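Local coordinates for protein fluoride-specific ion channel FluC (Bordetella pertussis, PDB 5NKQ) that forms a fluoride-specific, sodium-containing double-barrelled channel across the inner membrane and lowers the toxic fluoride concentration in the cell, at residues A42-M53 with A71-T81. Residues are numbered along the deposited sequence; the frame is centred on the assembly and turned at random.
With NA (sodium ion), chain I; F (fluoride ion), chain J.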
ATOM      1  N   ALA A  42      -5.560  -4.209  -7.979  1.00 28.20           N
ATOM      2  CA  ALA A  42      -5.633  -4.649  -6.589  1.00 36.95           C
ATOM      3  C   ALA A  42      -5.773  -3.466  -5.641  1.00 33.82           C
ATOM      4  O   ALA A  42      -6.536  -3.526  -4.669  1.00 36.83           O
ATOM      5  CB  ALA A  42      -4.397  -5.477  -6.237  1.00 27.88           C
ATOM      6  N   ASN A  43      -5.050  -2.375  -5.908  1.00 33.51           N
ATOM      7  CA  ASN A  43      -5.132  -1.206  -5.041  1.00 34.72           C
ATOM      8  C   ASN A  43      -6.448  -0.462  -5.231  1.00 30.68           C
ATOM      9  O   ASN A  43      -7.029   0.037  -4.260  1.00 34.68           O
ATOM     10  CB  ASN A  43      -3.944  -0.278  -5.293  1.00 27.66           C
ATOM     11  CG  ASN A  43      -2.653  -0.813  -4.703  1.00 38.77           C
ATOM     12  OD1 ASN A  43      -2.671  -1.587  -3.745  1.00 35.53           O
ATOM     13  ND2 ASN A  43      -1.524  -0.398  -5.269  1.00 39.38           N
ATOM     14  N   LEU A  44      -6.936  -0.377  -6.470  1.00 32.37           N
ATOM     15  CA  LEU A  44      -8.202   0.307  -6.720  1.00 33.33           C
ATOM     16  C   LEU A  44      -9.373  -0.466  -6.125  1.00 36.26           C
ATOM     17  O   LEU A  44     -10.254   0.119  -5.486  1.00 28.25           O
ATOM     18  CB  LEU A  44      -8.403   0.518  -8.221  1.00 35.93           C
ATOM     19  CG  LEU A  44      -7.501   1.547  -8.904  1.00 37.66           C
ATOM     20  CD1 LEU A  44      -7.811   1.632 -10.390  1.00 38.98           C
ATOM     21  CD2 LEU A  44      -7.644   2.907  -8.244  1.00 32.05           C
ATOM     22  N   VAL A  45      -9.400  -1.785  -6.331  1.00 34.08           N
ATOM     23  CA  VAL A  45     -10.470  -2.603  -5.765  1.00 31.61           C
ATOM     24  C   VAL A  45     -10.401  -2.589  -4.243  1.00 32.64           C
ATOM     25  O   VAL A  45     -11.428  -2.470  -3.561  1.00 31.77           O
ATOM     26  CB  VAL A  45     -10.401  -4.036  -6.326  1.00 31.20           C
ATOM     27  CG1 VAL A  45     -11.306  -4.966  -5.536  1.00 29.34           C
ATOM     28  CG2 VAL A  45     -10.785  -4.042  -7.797  1.00 30.46           C
ATOM     29  N   GLY A  46      -9.194  -2.703  -3.687  1.00 36.53           N
ATOM     30  CA  GLY A  46      -9.054  -2.649  -2.241  1.00 27.67           C
ATOM     31  C   GLY A  46      -9.440  -1.301  -1.666  1.00 31.89           C
ATOM     32  O   GLY A  46      -9.993  -1.220  -0.567  1.00 30.35           O
ATOM     33  N   GLY A  47      -9.152  -0.223  -2.399  1.00 28.66           N
ATOM     34  CA  GLY A  47      -9.569   1.094  -1.948  1.00 27.73           C
ATOM     35  C   GLY A  47     -11.078   1.246  -1.924  1.00 36.52           C
ATOM     36  O   GLY A  47     -11.636   1.851  -1.005  1.00 38.05           O
ATOM     37  N   TYR A  48     -11.759   0.692  -2.929  1.00 30.57           N
ATOM     38  CA  TYR A  48     -13.217   0.733  -2.944  1.00 32.46           C
ATOM     39  C   TYR A  48     -13.805  -0.140  -1.841  1.00 30.08           C
ATOM     40  O   TYR A  48     -14.774   0.254  -1.181  1.00 31.58           O
ATOM     41  CB  TYR A  48     -13.736   0.294  -4.314  1.00 30.79           C
ATOM     42  CG  TYR A  48     -15.244   0.258  -4.426  1.00 36.48           C
ATOM     43  CD1 TYR A  48     -15.969   1.415  -4.675  1.00 38.76           C
ATOM     44  CD2 TYR A  48     -15.942  -0.937  -4.293  1.00 35.69           C
ATOM     45  CE1 TYR A  48     -17.347   1.387  -4.782  1.00 39.73           C
ATOM     46  CE2 TYR A  48     -17.320  -0.976  -4.399  1.00 36.54           C
ATOM     47  CZ  TYR A  48     -18.017   0.189  -4.642  1.00 41.28           C
ATOM     48  OH  TYR A  48     -19.388   0.157  -4.749  1.00 46.29           O
ATOM     49  N   LEU A  49     -13.227  -1.322  -1.621  1.00 29.46           N
ATOM     50  CA  LEU A  49     -13.807  -2.259  -0.664  1.00 29.13           C
ATOM     51  C   LEU A  49     -13.628  -1.793   0.776  1.00 30.39           C
ATOM     52  O   LEU A  49     -14.447  -2.134   1.636  1.00 27.82           O
ATOM     53  CB  LEU A  49     -13.201  -3.648  -0.857  1.00 28.92           C
ATOM     54  CG  LEU A  49     -13.650  -4.389  -2.118  1.00 31.71           C
ATOM     55  CD1 LEU A  49     -12.980  -5.751  -2.218  1.00 30.94           C
ATOM     56  CD2 LEU A  49     -15.164  -4.529  -2.137  1.00 28.28           C
ATOM     57  N   ILE A  50     -12.576  -1.025   1.065  1.00 30.75           N
ATOM     58  CA  ILE A  50     -12.429  -0.523   2.427  1.00 27.55           C
ATOM     59  C   ILE A  50     -13.388   0.635   2.675  1.00 27.67           C
ATOM     60  O   ILE A  50     -13.822   0.850   3.811  1.00 27.81           O
ATOM     61  CB  ILE A  50     -10.969  -0.134   2.721  1.00 32.53           C
ATOM     62  CG1 ILE A  50     -10.773   0.070   4.227  1.00 27.24           C
ATOM     63  CG2 ILE A  50     -10.564   1.113   1.950  1.00 27.43           C
ATOM     64  CD1 ILE A  50      -9.334   0.272   4.640  1.00 32.40           C
ATOM     65  N   GLY A  51     -13.744   1.388   1.633  1.00 30.14           N
ATOM     66  CA  GLY A  51     -14.828   2.345   1.774  1.00 32.89           C
ATOM     67  C   GLY A  51     -16.155   1.657   2.027  1.00 34.01           C
ATOM     68  O   GLY A  51     -16.982   2.144   2.801  1.00 30.84           O
ATOM     69  N   VAL A  52     -16.369   0.507   1.383  1.00 34.65           N
ATOM     70  CA  VAL A  52     -17.558  -0.295   1.656  1.00 33.61           C
ATOM     71  C   VAL A  52     -17.524  -0.816   3.087  1.00 35.82           C
ATOM     72  O   VAL A  52     -18.521  -0.752   3.816  1.00 39.05           O
ATOM     73  CB  VAL A  52     -17.671  -1.446   0.641  1.00 28.34           C
ATOM     74  CG1 VAL A  52     -18.779  -2.410   1.046  1.00 29.71           C
ATOM     75  CG2 VAL A  52     -17.909  -0.902  -0.761  1.00 28.55           C
ATOM     76  N   MET A  53     -16.368  -1.335   3.512  1.00 35.26           N
ATOM     77  CA  MET A  53     -16.269  -1.927   4.843  1.00 31.39           C
ATOM     78  C   MET A  53     -16.418  -0.878   5.937  1.00 29.10           C
ATOM     79  O   MET A  53     -17.134  -1.101   6.919  1.00 31.87           O
ATOM     80  CB  MET A  53     -14.946  -2.676   4.989  1.00 31.36           C
ATOM     81  CG  MET A  53     -14.903  -4.006   4.257  1.00 35.86           C
ATOM     82  SD  MET A  53     -16.276  -5.087   4.712  1.00 37.65           S
ATOM     83  CE  MET A  53     -16.041  -5.216   6.483  1.00 37.22           C
ATOM     84  N   ALA A  71     -11.543  -8.974   7.362  1.00 36.18           N
ATOM     85  CA  ALA A  71     -11.903  -8.333   6.103  1.00 33.72           C
ATOM     86  C   ALA A  71     -10.977  -7.168   5.758  1.00 31.55           C
ATOM     87  O   ALA A  71     -10.461  -7.095   4.638  1.00 35.47           O
ATOM     88  CB  ALA A  71     -13.355  -7.849   6.157  1.00 30.92           C
ATOM     89  N   VAL A  72     -10.762  -6.249   6.698  1.00 32.01           N
ATOM     90  CA  VAL A  72      -9.996  -5.039   6.419  1.00 29.89           C
ATOM     91  C   VAL A  72      -8.522  -5.270   6.724  1.00 31.24           C
ATOM     92  O   VAL A  72      -7.674  -5.202   5.827  1.00 30.13           O
ATOM     93  CB  VAL A  72     -10.536  -3.839   7.217  1.00 29.99           C
ATOM     94  CG1 VAL A  72      -9.769  -2.579   6.855  1.00 28.01           C
ATOM     95  CG2 VAL A  72     -12.024  -3.659   6.962  1.00 27.16           C
ATOM     96  N   THR A  73      -8.206  -5.532   7.995  1.00 32.12           N
ATOM     97  CA  THR A  73      -6.816  -5.747   8.384  1.00 26.71           C
ATOM     98  C   THR A  73      -6.223  -6.954   7.665  1.00 30.05           C
ATOM     99  O   THR A  73      -5.058  -6.929   7.249  1.00 26.69           O
ATOM    100  CB  THR A  73      -6.715  -5.923   9.900  1.00 29.62           C
ATOM    101  OG1 THR A  73      -7.334  -4.808  10.554  1.00 33.16           O
ATOM    102  CG2 THR A  73      -5.259  -6.012  10.335  1.00 26.57           C
ATOM    103  N   GLY A  74      -7.011  -8.011   7.501  1.00 29.59           N
ATOM    104  CA  GLY A  74      -6.541  -9.205   6.829  1.00 26.87           C
ATOM    105  C   GLY A  74      -6.680  -9.150   5.321  1.00 32.21           C
ATOM    106  O   GLY A  74      -5.693  -8.931   4.613  1.00 30.52           O
ATOM    107  N   PHE A  75      -7.907  -9.327   4.824  1.00 28.45           N
ATOM    108  CA  PHE A  75      -8.121  -9.484   3.387  1.00 35.05           C
ATOM    109  C   PHE A  75      -7.670  -8.249   2.614  1.00 32.63           C
ATOM    110  O   PHE A  75      -6.840  -8.340   1.702  1.00 27.19           O
ATOM    111  CB  PHE A  75      -9.594  -9.788   3.107  1.00 27.31           C
ATOM    112  CG  PHE A  75      -9.920  -9.895   1.645  1.00 36.59           C
ATOM    113  CD1 PHE A  75      -9.561 -11.022   0.925  1.00 37.31           C
ATOM    114  CD2 PHE A  75     -10.582  -8.870   0.992  1.00 27.53           C
ATOM    115  CE1 PHE A  75      -9.856 -11.125  -0.423  1.00 36.86           C
ATOM    116  CE2 PHE A  75     -10.882  -8.967  -0.355  1.00 31.74           C
ATOM    117  CZ  PHE A  75     -10.518 -10.096  -1.063  1.00 34.60           C
ATOM    118  N   LEU A  76      -8.213  -7.081   2.960  1.00 30.69           N
ATOM    119  CA  LEU A  76      -7.853  -5.867   2.235  1.00 33.27           C
ATOM    120  C   LEU A  76      -6.403  -5.472   2.485  1.00 36.03           C
ATOM    121  O   LEU A  76      -5.777  -4.846   1.622  1.00 37.09           O
ATOM    122  CB  LEU A  76      -8.800  -4.732   2.619  1.00 32.88           C
ATOM    123  CG  LEU A  76     -10.250  -4.996   2.214  1.00 32.82           C
ATOM    124  CD1 LEU A  76     -11.156  -3.866   2.668  1.00 32.78           C
ATOM    125  CD2 LEU A  76     -10.350  -5.205   0.710  1.00 27.47           C
ATOM    126  N   GLY A  77      -5.855  -5.827   3.648  1.00 34.49           N
ATOM    127  CA  GLY A  77      -4.446  -5.593   3.905  1.00 29.80           C
ATOM    128  C   GLY A  77      -3.526  -6.508   3.127  1.00 32.20           C
ATOM    129  O   GLY A  77      -2.349  -6.181   2.947  1.00 36.56           O
ATOM    130  N   GLY A  78      -4.032  -7.647   2.666  1.00 28.25           N
ATOM    131  CA  GLY A  78      -3.249  -8.535   1.832  1.00 27.01           C
ATOM    132  C   GLY A  78      -3.500  -8.292   0.359  1.00 32.43           C
ATOM    133  O   GLY A  78      -2.656  -8.606  -0.485  1.00 33.23           O
ATOM    134  N   LEU A  79      -4.665  -7.720   0.042  1.00 27.20           N
ATOM    135  CA  LEU A  79      -5.005  -7.444  -1.350  1.00 27.35           C
ATOM    136  C   LEU A  79      -4.242  -6.236  -1.878  1.00 27.33           C
ATOM    137  O   LEU A  79      -3.649  -6.289  -2.962  1.00 27.42           O
ATOM    138  CB  LEU A  79      -6.512  -7.230  -1.486  1.00 27.45           C
ATOM    139  CG  LEU A  79      -6.993  -6.767  -2.861  1.00 37.76           C
ATOM    140  CD1 LEU A  79      -6.630  -7.785  -3.938  1.00 27.77           C
ATOM    141  CD2 LEU A  79      -8.489  -6.510  -2.835  1.00 27.73           C
ATOM    142  N   THR A  80      -4.252  -5.134  -1.135  1.00 29.16           N
ATOM    143  CA  THR A  80      -3.532  -3.944  -1.561  1.00 30.62           C
ATOM    144  C   THR A  80      -2.055  -4.062  -1.196  1.00 31.71           C
ATOM    145  O   THR A  80      -1.643  -4.931  -0.427  1.00 31.02           O
ATOM    146  CB  THR A  80      -4.137  -2.690  -0.931  1.00 29.56           C
ATOM    147  OG1 THR A  80      -3.987  -2.745   0.494  1.00 30.96           O
ATOM    148  CG2 THR A  80      -5.611  -2.590  -1.280  1.00 27.28           C
ATOM    149  N   THR A  81      -1.248  -3.171  -1.767  1.00 31.00           N
ATOM    150  CA  THR A  81       0.184  -3.201  -1.512  1.00 34.71           C
ATOM    151  C   THR A  81       0.774  -1.825  -1.777  1.00 35.58           C
ATOM    152  O   THR A  81       0.450  -1.183  -2.779  1.00 35.45           O
ATOM    153  CB  THR A  81       0.885  -4.258  -2.378  1.00 32.88           C
ATOM    154  OG1 THR A  81       2.305  -4.142  -2.220  1.00 27.03           O
ATOM    155  CG2 THR A  81       0.519  -4.086  -3.847  1.00 30.29           C
TER
HETATM  156 NA    NA I 201      -0.764  -5.171   1.636  1.00 39.07          NA
HETATM  157  F     F J 202      -0.718   0.754  -7.691  1.00 42.52           F
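Asn-43 meets Thr-80 and Thr-81 where helix 65-79 breaks, a worked example of one amide side chain serving both a helix break and an ion pathway. Its CB passes 4.2 Å from the fluoride ion; CG lies anti to the carbonyl carbon (chi1 -75°), and the amide at its end reaches Thr-81. Asn-43 CG is 3.7 Å from Thr-81 O. At the tip, Asn-43 OD1 accepts a nearly straight bond from Thr-81 N at 2.9 Å, in the carbonyl plane, while it also rests against CA and CB of Thr-80. Asn-43 ND2 gives a longer, more bent bond to Thr-81 O (3.3 Å) and another to the fluoride at 2.8 Å, which Ser-108 OG also binds. The pair of bonds to Thr-81 favours this flip of the amide. At the break itself, Thr-80 OG1 bonds back to Leu-76 O, Thr-80 CG2 packs on the bare backbone of Gly-46, and Gly-77 O and Thr-80 O bind the central sodium together with the second subunit. Farther along, Leu-76 is a knob among Gly-46, Leu-49, Ile-50 and Met-53, its CD1 covering the backbone of Ile-50. Val-72 follows, CG1 against Ile-50 CD1 and CG2 against Met-53 CB, and Met-53 CE reaches Ala-71 CB. The two near-antiparallel helices (156°) run between helix 98-126, which packs on Leu-44 and Tyr-48, and helix 6-30, which touches Phe-75 and Leu-79.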